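Glyoxalase-related enzyme (Fulvimarina pelagi, PDB 3BQX) is of unknown function but belongs to the glyoxalase/bleomycin resistance/dioxygenase (vicinal oxygen chelate, VOC) superfamily, whose characterised members are often metal-dependent enzymes. Local coordinates at residues Tyr41-Asn44 with Gly45-Leu48; Glu17-Ala20 with Arg21-Glu25; Val53-Leu56 with Gln57-Val60. All blocks are in the same frame, centred on the assembly; numbering follows the deposited sequence.

Contact 1. Residues Tyr41-Asn44 with Gly45-Leu48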
# COMPACT_ATOMS: atom_id res chain seq x y z
N TYR A 41 8.58 -6.48 6.62
CA TYR A 41 9.10 -5.37 7.42
C TYR A 41 7.95 -4.89 8.29
O TYR A 41 6.84 -4.70 7.80
CB TYR A 41 9.54 -4.20 6.53
CG TYR A 41 10.62 -4.51 5.51
CD1 TYR A 41 11.97 -4.36 5.82
CD2 TYR A 41 10.28 -4.94 4.23
CE1 TYR A 41 12.96 -4.64 4.88
CE2 TYR A 41 11.26 -5.23 3.29
CZ TYR A 41 12.59 -5.07 3.62
OH TYR A 41 13.55 -5.38 2.68
N GLN A 42 8.18 -4.72 9.59
CA GLN A 42 7.13 -4.23 10.47
C GLN A 42 7.04 -2.72 10.32
O GLN A 42 8.02 -2.01 10.57
CB GLN A 42 7.42 -4.59 11.93
CG GLN A 42 6.32 -4.10 12.88
CD GLN A 42 4.98 -4.77 12.62
OE1 GLN A 42 4.86 -5.98 12.74
NE2 GLN A 42 3.98 -3.98 12.26
N MSE A 43 5.87 -2.23 9.93
CA MSE A 43 5.67 -0.81 9.73
C MSE A 43 4.79 -0.17 10.80
O MSE A 43 4.53 -0.77 11.85
CB MSE A 43 5.08 -0.57 8.34
CG MSE A 43 5.84 -1.32 7.22
SE MSE A 43 7.70 -0.82 6.91
CE MSE A 43 7.33 0.84 6.03
N ASN A 44 4.31 1.04 10.53
CA ASN A 44 3.48 1.81 11.45
C ASN A 44 2.01 1.38 11.45
O ASN A 44 1.14 2.12 10.99
CB ASN A 44 3.59 3.30 11.12
CG ASN A 44 3.34 3.60 9.65
OD1 ASN A 44 3.93 2.98 8.77
ND2 ASN A 44 2.46 4.56 9.37
N GLY A 45 1.75 0.19 11.97
CA GLY A 45 0.39 -0.30 12.03
C GLY A 45 0.08 -1.45 11.10
O GLY A 45 -1.01 -2.03 11.16
N PHE A 46 1.04 -1.79 10.24
CA PHE A 46 0.85 -2.85 9.26
C PHE A 46 2.21 -3.40 8.87
O PHE A 46 3.24 -2.91 9.33
CB PHE A 46 0.16 -2.27 8.02
CG PHE A 46 1.03 -1.32 7.24
CD1 PHE A 46 1.79 -1.78 6.17
CD2 PHE A 46 1.14 0.01 7.63
CE1 PHE A 46 2.65 -0.92 5.48
CE2 PHE A 46 2.01 0.88 6.95
CZ PHE A 46 2.76 0.40 5.88
N VAL A 47 2.20 -4.41 8.02
CA VAL A 47 3.41 -5.06 7.54
C VAL A 47 3.60 -4.81 6.05
O VAL A 47 2.62 -4.85 5.29
CB VAL A 47 3.33 -6.58 7.78
CG1 VAL A 47 4.58 -7.27 7.29
CG2 VAL A 47 3.12 -6.86 9.26
N LEU A 48 4.83 -4.54 5.64
CA LEU A 48 5.17 -4.36 4.24
C LEU A 48 5.85 -5.66 3.82
O LEU A 48 6.79 -6.11 4.48
CB LEU A 48 6.15 -3.19 4.04
CG LEU A 48 6.79 -3.10 2.64
CD1 LEU A 48 5.73 -2.74 1.61
CD2 LEU A 48 7.89 -2.05 2.64
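With CG of the selenomethionine M43 swung opposite its carbonyl carbon (chi1 -49°) and CG of F46 lodged between its own backbone N and carbonyl carbon (chi1 69°), the base of one side chain is laid across the ring of the other. M43 CB stands over one face of the F46 ring, 3.6 Å from the centroid and shifted toward the rim, in a CH-pi contact. Bent twice more, the M43 chain continues beyond the ring to L48, where its CG comes 3.7 Å from L48 CB. N44 lies alongside the same ring, its OD1 approaching F46 CE2 obliquely at 3.4 Å, with amide and ring planes steeply inclined.

These side chains crown the hairpin between strands 38-42 and 47-52. Y41 and L48 form its last hydrogen-bonded antiparallel pair, with Y41 N 2.8 Å from L48 O and L48 N 3.0 Å from Y41 O; Q42 and V47 follow as a non-hydrogen-bonded pair. Beyond them M43 N donates to F46 O at 2.8 Å, and the chain reverses through an inverse gamma turn centred on N44. G45 N returns a weak bond to M43 O. The same carbonyl receives Q42 NE2 at 3.3 Å, a long but nearly straight bond (176°) made in the plane of the amide, so two donors converge on it.

The second subunit meets this end of the hairpin. Its F46 packs edge-to-face with F46, while its F139 N and V137 O bind Q42 OE1 and NE2, and its V6 N binds N44 OD1. M43 and the partner's F46 thus give the ring apolar and aromatic contacts, whereas both carboxamides engage the partner's backbone, consistent with polar side chains satisfied largely across the dimer interface.

Contact 2. Residues Glu17-Ala20 with Arg21-Glu25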
# COMPACT_ATOMS: atom_id res chain seq x y z
N GLU A 17 17.50 -9.89 -3.26
CA GLU A 17 18.69 -9.15 -2.89
C GLU A 17 18.60 -7.69 -3.33
O GLU A 17 18.93 -6.78 -2.56
CB GLU A 17 19.94 -9.81 -3.48
CG GLU A 17 21.25 -9.25 -2.93
CD GLU A 17 22.46 -10.05 -3.37
OE1 GLU A 17 22.71 -10.13 -4.59
OE2 GLU A 17 23.17 -10.58 -2.49
N ALA A 18 18.14 -7.46 -4.55
CA ALA A 18 18.01 -6.11 -5.08
C ALA A 18 16.99 -5.32 -4.26
O ALA A 18 17.19 -4.15 -3.94
CB ALA A 18 17.59 -6.15 -6.55
N SER A 19 15.88 -5.98 -3.92
CA SER A 19 14.83 -5.34 -3.14
C SER A 19 15.32 -5.06 -1.72
O SER A 19 15.12 -3.97 -1.19
CB SER A 19 13.60 -6.25 -3.10
OG SER A 19 12.50 -5.58 -2.50
N ALA A 20 15.98 -6.05 -1.11
CA ALA A 20 16.50 -5.89 0.24
C ALA A 20 17.52 -4.75 0.32
O ALA A 20 17.62 -4.07 1.34
CB ALA A 20 17.14 -7.20 0.71
N ARG A 21 18.27 -4.55 -0.76
CA ARG A 21 19.26 -3.48 -0.81
C ARG A 21 18.58 -2.11 -0.77
O ARG A 21 18.99 -1.22 -0.04
CB ARG A 21 20.10 -3.59 -2.09
CG ARG A 21 21.13 -2.49 -2.25
CD ARG A 21 21.66 -2.43 -3.67
NE ARG A 21 22.52 -1.28 -3.89
CZ ARG A 21 22.87 -0.82 -5.09
NH1 ARG A 21 22.42 -1.43 -6.18
NH2 ARG A 21 23.65 0.24 -5.20
N PHE A 22 17.52 -1.96 -1.58
CA PHE A 22 16.78 -0.72 -1.63
C PHE A 22 16.15 -0.37 -0.28
O PHE A 22 16.33 0.73 0.24
CB PHE A 22 15.67 -0.80 -2.68
CG PHE A 22 14.85 0.46 -2.81
CD1 PHE A 22 15.36 1.58 -3.47
CD2 PHE A 22 13.57 0.53 -2.26
CE1 PHE A 22 14.60 2.75 -3.58
CE2 PHE A 22 12.81 1.70 -2.37
CZ PHE A 22 13.33 2.81 -3.03
N TYR A 23 15.41 -1.31 0.30
CA TYR A 23 14.75 -1.05 1.57
C TYR A 23 15.71 -1.03 2.75
O TYR A 23 15.51 -0.26 3.70
CB TYR A 23 13.60 -2.06 1.78
CG TYR A 23 12.48 -1.81 0.79
CD1 TYR A 23 11.68 -0.68 0.89
CD2 TYR A 23 12.31 -2.64 -0.31
CE1 TYR A 23 10.75 -0.37 -0.09
CE2 TYR A 23 11.39 -2.34 -1.30
CZ TYR A 23 10.61 -1.20 -1.19
OH TYR A 23 9.73 -0.86 -2.19
N GLY A 24 16.76 -1.83 2.68
CA GLY A 24 17.73 -1.87 3.76
C GLY A 24 18.76 -0.76 3.73
O GLY A 24 18.91 -0.01 4.70
N GLU A 25 19.49 -0.64 2.62
CA GLU A 25 20.52 0.38 2.49
C GLU A 25 19.95 1.74 2.09
O GLU A 25 20.54 2.78 2.40
CB GLU A 25 21.57 -0.06 1.47
CG GLU A 25 22.38 -1.27 1.90
CD GLU A 25 23.38 -1.71 0.85
OE1 GLU A 25 24.19 -0.87 0.42
OE2 GLU A 25 23.35 -2.90 0.47
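Y23 leans back along helix 16-26 toward S19, one turn earlier, and can be followed outward from its CB, which lies 3.8 Å from S19 O. That carbonyl is already the acceptor of Y23 N at 3.1 Å, in an almost straight bond. Because chi1 of Y23 is -68°, CG is set opposite the carbonyl carbon and the ring swings past the S19 oxygen, bringing CD2 to 3.2 Å from S19 O in an oblique approach. Farther along the same side, CE2 meets the hydroxyl of S19, whose OG sits at the ring edge, in its plane, 3.6 Å away. Over one face of the Y23 ring comes the edge of its neighbour F22, with F22 CD2 standing 3.5 Å above the plane close to the centre.

This helix follows strand 8-13 and packs on the sheet that also holds strand 47-52, the beta-alpha-beta-beta-beta module that VOC proteins carry in pairs; S19 touches I13 and T50 there, and Y23 touches L11 and T50. At the tip, Y23 OH is hydrogen-bonded to D115 OD2 and to the indole NE1 of W121, both contributed by the second half of the chain, so the phenol spans the two modules. F22 likewise reaches D115 and P116.

Along the backbone the turns are regular at first, with R21 N 2.9 Å from E17 O and F22 N 3.2 Å from A18 O. At 22-25 the helix widens into a pi-type turn, yet G24 N still reaches A20 O at 2.7 Å. The solvent side carries E17, R21 and E25; the R21 chain is extended from CG to NE and leads away from the preceding turn.

Contact 3. Residues Val53-Leu56 with Gln57-Val60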
# COMPACT_ATOMS: atom_id res chain seq x y z
N VAL A 53 7.24 -12.23 -7.48
CA VAL A 53 6.02 -12.17 -8.29
C VAL A 53 5.39 -13.52 -8.62
O VAL A 53 4.17 -13.66 -8.56
CB VAL A 53 6.26 -11.42 -9.62
CG1 VAL A 53 4.94 -11.18 -10.33
CG2 VAL A 53 6.96 -10.11 -9.35
N GLN A 54 6.20 -14.52 -8.96
CA GLN A 54 5.66 -15.83 -9.30
C GLN A 54 4.80 -16.37 -8.16
O GLN A 54 3.73 -16.93 -8.38
CB GLN A 54 6.78 -16.85 -9.58
CG GLN A 54 7.93 -16.37 -10.43
CD GLN A 54 9.06 -15.78 -9.60
OE1 GLN A 54 9.01 -14.61 -9.22
NE2 GLN A 54 10.07 -16.59 -9.31
N ASN A 55 5.29 -16.20 -6.93
CA ASN A 55 4.60 -16.67 -5.74
C ASN A 55 3.33 -15.87 -5.47
O ASN A 55 2.30 -16.44 -5.08
CB ASN A 55 5.54 -16.61 -4.54
CG ASN A 55 6.70 -17.59 -4.66
OD1 ASN A 55 6.52 -18.80 -4.53
ND2 ASN A 55 7.89 -17.06 -4.93
N LEU A 56 3.39 -14.56 -5.67
CA LEU A 56 2.20 -13.73 -5.46
C LEU A 56 1.13 -14.14 -6.46
O LEU A 56 -0.03 -14.35 -6.09
CB LEU A 56 2.55 -12.25 -5.66
CG LEU A 56 1.37 -11.28 -5.73
CD1 LEU A 56 0.52 -11.35 -4.46
CD2 LEU A 56 1.91 -9.87 -5.92
N GLN A 57 1.52 -14.28 -7.72
CA GLN A 57 0.60 -14.66 -8.78
C GLN A 57 -0.04 -16.01 -8.48
O GLN A 57 -1.23 -16.22 -8.72
CB GLN A 57 1.34 -14.72 -10.12
CG GLN A 57 0.47 -15.04 -11.31
CD GLN A 57 1.25 -15.05 -12.61
OE1 GLN A 57 2.09 -15.93 -12.83
NE2 GLN A 57 0.99 -14.08 -13.47
N GLU A 58 0.77 -16.93 -7.96
CA GLU A 58 0.31 -18.27 -7.61
C GLU A 58 -0.75 -18.22 -6.52
O GLU A 58 -1.74 -18.96 -6.56
CB GLU A 58 1.50 -19.11 -7.13
CG GLU A 58 1.13 -20.49 -6.62
CD GLU A 58 2.27 -21.18 -5.89
OE1 GLU A 58 2.12 -22.36 -5.51
OE2 GLU A 58 3.33 -20.54 -5.68
N ASP A 59 -0.54 -17.35 -5.53
CA ASP A 59 -1.48 -17.24 -4.42
C ASP A 59 -2.82 -16.64 -4.85
O ASP A 59 -3.87 -17.10 -4.41
CB ASP A 59 -0.87 -16.40 -3.30
CG ASP A 59 -1.52 -16.68 -1.96
OD1 ASP A 59 -1.44 -17.83 -1.49
OD2 ASP A 59 -2.11 -15.75 -1.37
N VAL A 60 -2.78 -15.63 -5.71
CA VAL A 60 -4.01 -15.01 -6.19
C VAL A 60 -4.78 -15.97 -7.10
O VAL A 60 -6.01 -15.95 -7.14
CB VAL A 60 -3.72 -13.70 -6.96
CG1 VAL A 60 -5.01 -13.13 -7.54
CG2 VAL A 60 -3.06 -12.69 -6.03
O HOH W 1 3.12 -17.91 -10.99
O HOH W 2 2.48 -18.80 -3.62
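L56 and V60, one turn apart, run alongside each other, L56 CD1 4.1 Å from V60 CG2. The same methyl, V60 CG2, also rests 3.5 Å from L56 O, the carbonyl to which V60 N donates.

On the wetter side, two waters bridge side chains to backbone carbonyls. One donates to Q54 O at 2.9 Å and also to Q57 OE1, joining a helix carbonyl that already accepts E58 N to the carboxamide one turn on. The other donates to N55 O at 2.8 Å and, weakly, to E58 OE2. The side chains of N55 and E58 extend in a common direction with OD1 and OE2 3.8 Å apart, their flat ends turned 35° from one another.

The backbone spaces these groups: Q57 N meets V53 O at 2.8 Å in a nearly straight bond (172°), and D59 N bonds N55 O. Farther out, L56 and D59 pack on W51. With chi1 at -158°, which turns CG away from the backbone N, D59 directs its carboxylate to the second subunit, forming a salt bridge with its R110 and a hydrogen bond with its Y112, which V60 also touches. These are the features of a short amphipathic helix, here linking the two VOC modules and lending its inner face to the dimer interface.

Contact 1 is largely buried, whereas contacts 2 and 3 lie along partly buried helices with charged residues on their outer sides. The turn of 41-48 and the helix of 17-25 belong to the same module and touch directly: Y41 OH lies 3.4 Å from Y23 CB. Contact 3 follows strand 47-52 immediately yet stands apart, its nearest atoms about 11 Å from contact 1 and about 10 Å from contact 2. Contacts 1 and 3 both meet the second subunit, the first through carboxamides and an aromatic ring, the third through a carboxylate and aliphatic side chains. Contact 2 instead turns its aromatic side inward, its tyrosine joining the chain's two halves without touching the other subunit.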